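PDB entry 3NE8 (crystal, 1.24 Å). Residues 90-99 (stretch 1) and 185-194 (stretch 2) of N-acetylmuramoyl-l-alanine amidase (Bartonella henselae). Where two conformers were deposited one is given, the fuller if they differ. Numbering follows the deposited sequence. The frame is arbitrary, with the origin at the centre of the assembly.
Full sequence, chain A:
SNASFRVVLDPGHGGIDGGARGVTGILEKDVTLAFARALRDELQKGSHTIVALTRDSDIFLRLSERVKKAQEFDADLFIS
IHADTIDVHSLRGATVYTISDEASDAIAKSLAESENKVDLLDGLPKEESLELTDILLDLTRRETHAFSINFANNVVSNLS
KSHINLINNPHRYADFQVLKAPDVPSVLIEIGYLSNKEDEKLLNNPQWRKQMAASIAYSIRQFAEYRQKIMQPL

Stretch 1, residues 90-99: SLRGATVYTI
Stretch 2 185-194: PSVLIEIGYL

How are the two stretches laid side by side? The strand beginning at Ala 94 runs antiparallel to strand 186-190, their N-to-C directions 153° apart and their axes 4.7 Å apart at closest approach. Thr 95 pairs with Glu 190, Val 96 with Ile 189 and Tyr 97 with Leu 188, at CA-CA distances of 5.1, 4.6 and 5.0 Å. Both backbones are extended, -121/129 at Val 96 and -115/122 at Leu 188 (phi/psi).

What holds the backbones together? Two reciprocal pairs of hydrogen bonds do: Thr 95 N to Glu 190 O (3.1 Å) and Glu 190 N to Thr 95 O (2.9 Å), then Tyr 97 N to Leu 188 O (2.8 Å) and Leu 188 N to Tyr 97 O (2.9 Å). Past them, one water accepts from Ile 99 N (2.9 Å) and donates to Ser 186 O (2.8 Å), bridging a gap the strands do not close directly.

Which bumps fill which hollows? On the face of Val 96 and Ile 189, the Val 96 side chain (chi1 t) is the bump between Val 187 and Ile 189: its CG1 lies 3.8 Å from Val 187 CB and its CG2 4.3 Å from Ile 189 CG1. On the other face, the Tyr 97 ring (chi1 m, chi2 -97°) lies along Leu 188 and Glu 190, with Tyr 97 CD2 3.9 Å from Leu 188 CD2 and Tyr 97 CE2 3.6 Å from Glu 190 CG, which meets the ring at its edge. Glu 190 is folded, with chi1 and chi2 both m.

How does Tyr 193 close the far end? Beyond the strand, the Tyr 193 CA-to-CB bond points toward stretch 1; with chi1 m and chi2 -85°, Tyr 193 CE2 lies 3.3 Å from Gly 93 O. Tyr 193 OH hydrogen-bonds both Thr 95 OG1 (2.7 Å) and Tyr 97 OH (2.9 Å), joining three hydroxyls. Gly 93, at 115/154, adopts a backbone conformation that calls for glycine.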

# COMPACT_ATOMS: atom_id res chain seq x y z
N SER A 90 -5.33 23.62 -21.65
CA SER A 90 -6.25 23.90 -20.55
C SER A 90 -6.04 22.95 -19.38
O SER A 90 -6.54 23.18 -18.27
CB SER A 90 -7.70 23.82 -21.04
OG SER A 90 -7.98 22.54 -21.57
N LEU A 91 -5.31 21.87 -19.63
CA LEU A 91 -5.00 20.87 -18.62
C LEU A 91 -3.94 21.39 -17.66
O LEU A 91 -2.91 21.93 -18.07
CB LEU A 91 -4.53 19.57 -19.27
CG LEU A 91 -5.59 18.58 -19.75
CD1 LEU A 91 -5.09 17.76 -20.92
CD2 LEU A 91 -6.00 17.68 -18.61
N ARG A 92 -4.19 21.24 -16.36
CA ARG A 92 -3.26 21.73 -15.37
C ARG A 92 -3.40 20.94 -14.08
O ARG A 92 -4.41 20.26 -13.86
CB ARG A 92 -3.49 23.21 -15.10
CG ARG A 92 -4.87 23.53 -14.58
CD ARG A 92 -4.99 25.00 -14.20
NE ARG A 92 -4.10 25.35 -13.10
CZ ARG A 92 -4.35 26.31 -12.22
NH1 ARG A 92 -5.46 27.03 -12.30
NH2 ARG A 92 -3.48 26.55 -11.24
N GLY A 93 -2.38 21.04 -13.24
CA GLY A 93 -2.41 20.42 -11.93
C GLY A 93 -1.39 19.31 -11.76
O GLY A 93 -0.95 18.68 -12.73
N ALA A 94 -0.99 19.08 -10.52
CA ALA A 94 -0.04 18.02 -10.22
C ALA A 94 -0.58 16.67 -10.68
O ALA A 94 -1.79 16.40 -10.57
CB ALA A 94 0.29 18.00 -8.73
N THR A 95 0.31 15.82 -11.18
CA THR A 95 -0.04 14.49 -11.67
C THR A 95 1.06 13.53 -11.28
O THR A 95 2.24 13.90 -11.25
CB THR A 95 -0.13 14.46 -13.22
OG1 THR A 95 -0.79 15.63 -13.71
CG2 THR A 95 -0.88 13.23 -13.71
N VAL A 96 0.69 12.28 -11.00
CA VAL A 96 1.68 11.22 -10.76
C VAL A 96 1.46 10.11 -11.77
O VAL A 96 0.33 9.61 -11.93
CB VAL A 96 1.61 10.65 -9.34
CG1 VAL A 96 2.77 9.68 -9.11
CG2 VAL A 96 1.64 11.76 -8.30
N TYR A 97 2.52 9.71 -12.45
CA TYR A 97 2.49 8.62 -13.41
C TYR A 97 3.29 7.42 -12.92
O TYR A 97 4.38 7.57 -12.36
CB TYR A 97 3.06 9.05 -14.78
CG TYR A 97 2.28 10.14 -15.45
CD1 TYR A 97 1.33 9.84 -16.42
CD2 TYR A 97 2.50 11.48 -15.14
CE1 TYR A 97 0.61 10.86 -17.04
CE2 TYR A 97 1.79 12.49 -15.75
CZ TYR A 97 0.84 12.17 -16.71
OH TYR A 97 0.11 13.17 -17.33
N THR A 98 2.74 6.24 -13.15
CA THR A 98 3.47 4.98 -12.99
C THR A 98 3.60 4.32 -14.35
O THR A 98 2.96 4.75 -15.32
CB THR A 98 2.76 4.04 -12.00
OG1 THR A 98 1.36 3.97 -12.32
CG2 THR A 98 2.90 4.59 -10.60
N ILE A 99 4.41 3.26 -14.44
CA ILE A 99 4.66 2.64 -15.73
C ILE A 99 3.57 1.65 -16.10
O ILE A 99 2.97 1.00 -15.23
CB ILE A 99 6.04 1.95 -15.76
CG1 ILE A 99 6.47 1.68 -17.21
CG2 ILE A 99 6.01 0.66 -14.93
CD1 ILE A 99 7.91 1.25 -17.36
N PRO A 185 10.99 0.89 -6.91
CA PRO A 185 9.69 1.54 -7.10
C PRO A 185 9.91 2.92 -7.70
O PRO A 185 10.79 3.65 -7.20
CB PRO A 185 9.13 1.63 -5.67
CG PRO A 185 9.77 0.47 -4.97
CD PRO A 185 11.17 0.41 -5.52
N SER A 186 9.16 3.29 -8.73
CA SER A 186 9.43 4.48 -9.52
C SER A 186 8.15 5.19 -9.90
O SER A 186 7.18 4.55 -10.35
CB SER A 186 10.17 4.10 -10.82
OG SER A 186 11.43 3.50 -10.55
N VAL A 187 8.14 6.52 -9.75
CA VAL A 187 7.05 7.33 -10.26
C VAL A 187 7.60 8.55 -10.98
O VAL A 187 8.74 8.98 -10.72
CB VAL A 187 6.08 7.80 -9.13
CG1 VAL A 187 5.49 6.61 -8.38
CG2 VAL A 187 6.77 8.77 -8.17
N LEU A 188 6.79 9.12 -11.85
CA LEU A 188 7.10 10.37 -12.51
C LEU A 188 6.07 11.39 -12.05
O LEU A 188 4.86 11.18 -12.20
CB LEU A 188 7.07 10.20 -14.04
CG LEU A 188 7.48 11.41 -14.88
CD1 LEU A 188 8.09 10.95 -16.20
CD2 LEU A 188 6.33 12.37 -15.12
N ILE A 189 6.54 12.49 -11.46
CA ILE A 189 5.63 13.51 -10.96
C ILE A 189 5.72 14.74 -11.84
O ILE A 189 6.80 15.29 -12.04
CB ILE A 189 5.95 13.91 -9.52
CG1 ILE A 189 5.82 12.68 -8.61
CG2 ILE A 189 5.02 15.03 -9.05
CD1 ILE A 189 6.09 12.96 -7.14
N GLU A 190 4.58 15.14 -12.41
CA GLU A 190 4.48 16.44 -13.06
C GLU A 190 4.11 17.42 -11.98
O GLU A 190 3.02 17.33 -11.40
CB GLU A 190 3.41 16.44 -14.15
CG GLU A 190 3.72 15.53 -15.33
CD GLU A 190 4.78 16.06 -16.27
OE1 GLU A 190 5.20 17.24 -16.14
OE2 GLU A 190 5.20 15.28 -17.16
N ILE A 191 5.01 18.33 -11.65
CA ILE A 191 4.63 19.25 -10.60
C ILE A 191 3.60 20.25 -11.13
O ILE A 191 2.79 20.74 -10.34
CB ILE A 191 5.82 19.93 -9.95
CG1 ILE A 191 6.62 20.67 -11.02
CG2 ILE A 191 6.68 18.89 -9.24
CD1 ILE A 191 7.69 21.57 -10.47
N GLY A 192 3.59 20.46 -12.44
CA GLY A 192 2.57 21.23 -13.15
C GLY A 192 2.92 21.19 -14.62
O GLY A 192 3.95 20.63 -14.99
N TYR A 193 2.09 21.78 -15.47
CA TYR A 193 2.36 21.76 -16.91
C TYR A 193 2.72 23.14 -17.42
O TYR A 193 1.94 24.08 -17.32
CB TYR A 193 1.16 21.19 -17.68
CG TYR A 193 0.90 19.75 -17.29
CD1 TYR A 193 1.58 18.72 -17.92
CD2 TYR A 193 0.02 19.44 -16.27
CE1 TYR A 193 1.37 17.39 -17.55
CE2 TYR A 193 -0.20 18.11 -15.89
CZ TYR A 193 0.48 17.10 -16.54
OH TYR A 193 0.27 15.78 -16.18
N LEU A 194 3.92 23.28 -17.98
CA LEU A 194 4.34 24.57 -18.50
C LEU A 194 3.53 25.02 -19.72
O LEU A 194 3.65 26.17 -20.15
CB LEU A 194 5.84 24.56 -18.81
CG LEU A 194 6.71 24.80 -17.57
CD1 LEU A 194 8.18 24.58 -17.86
CD2 LEU A 194 6.49 26.21 -17.03
O HOH W 1 6.01 2.64 -12.05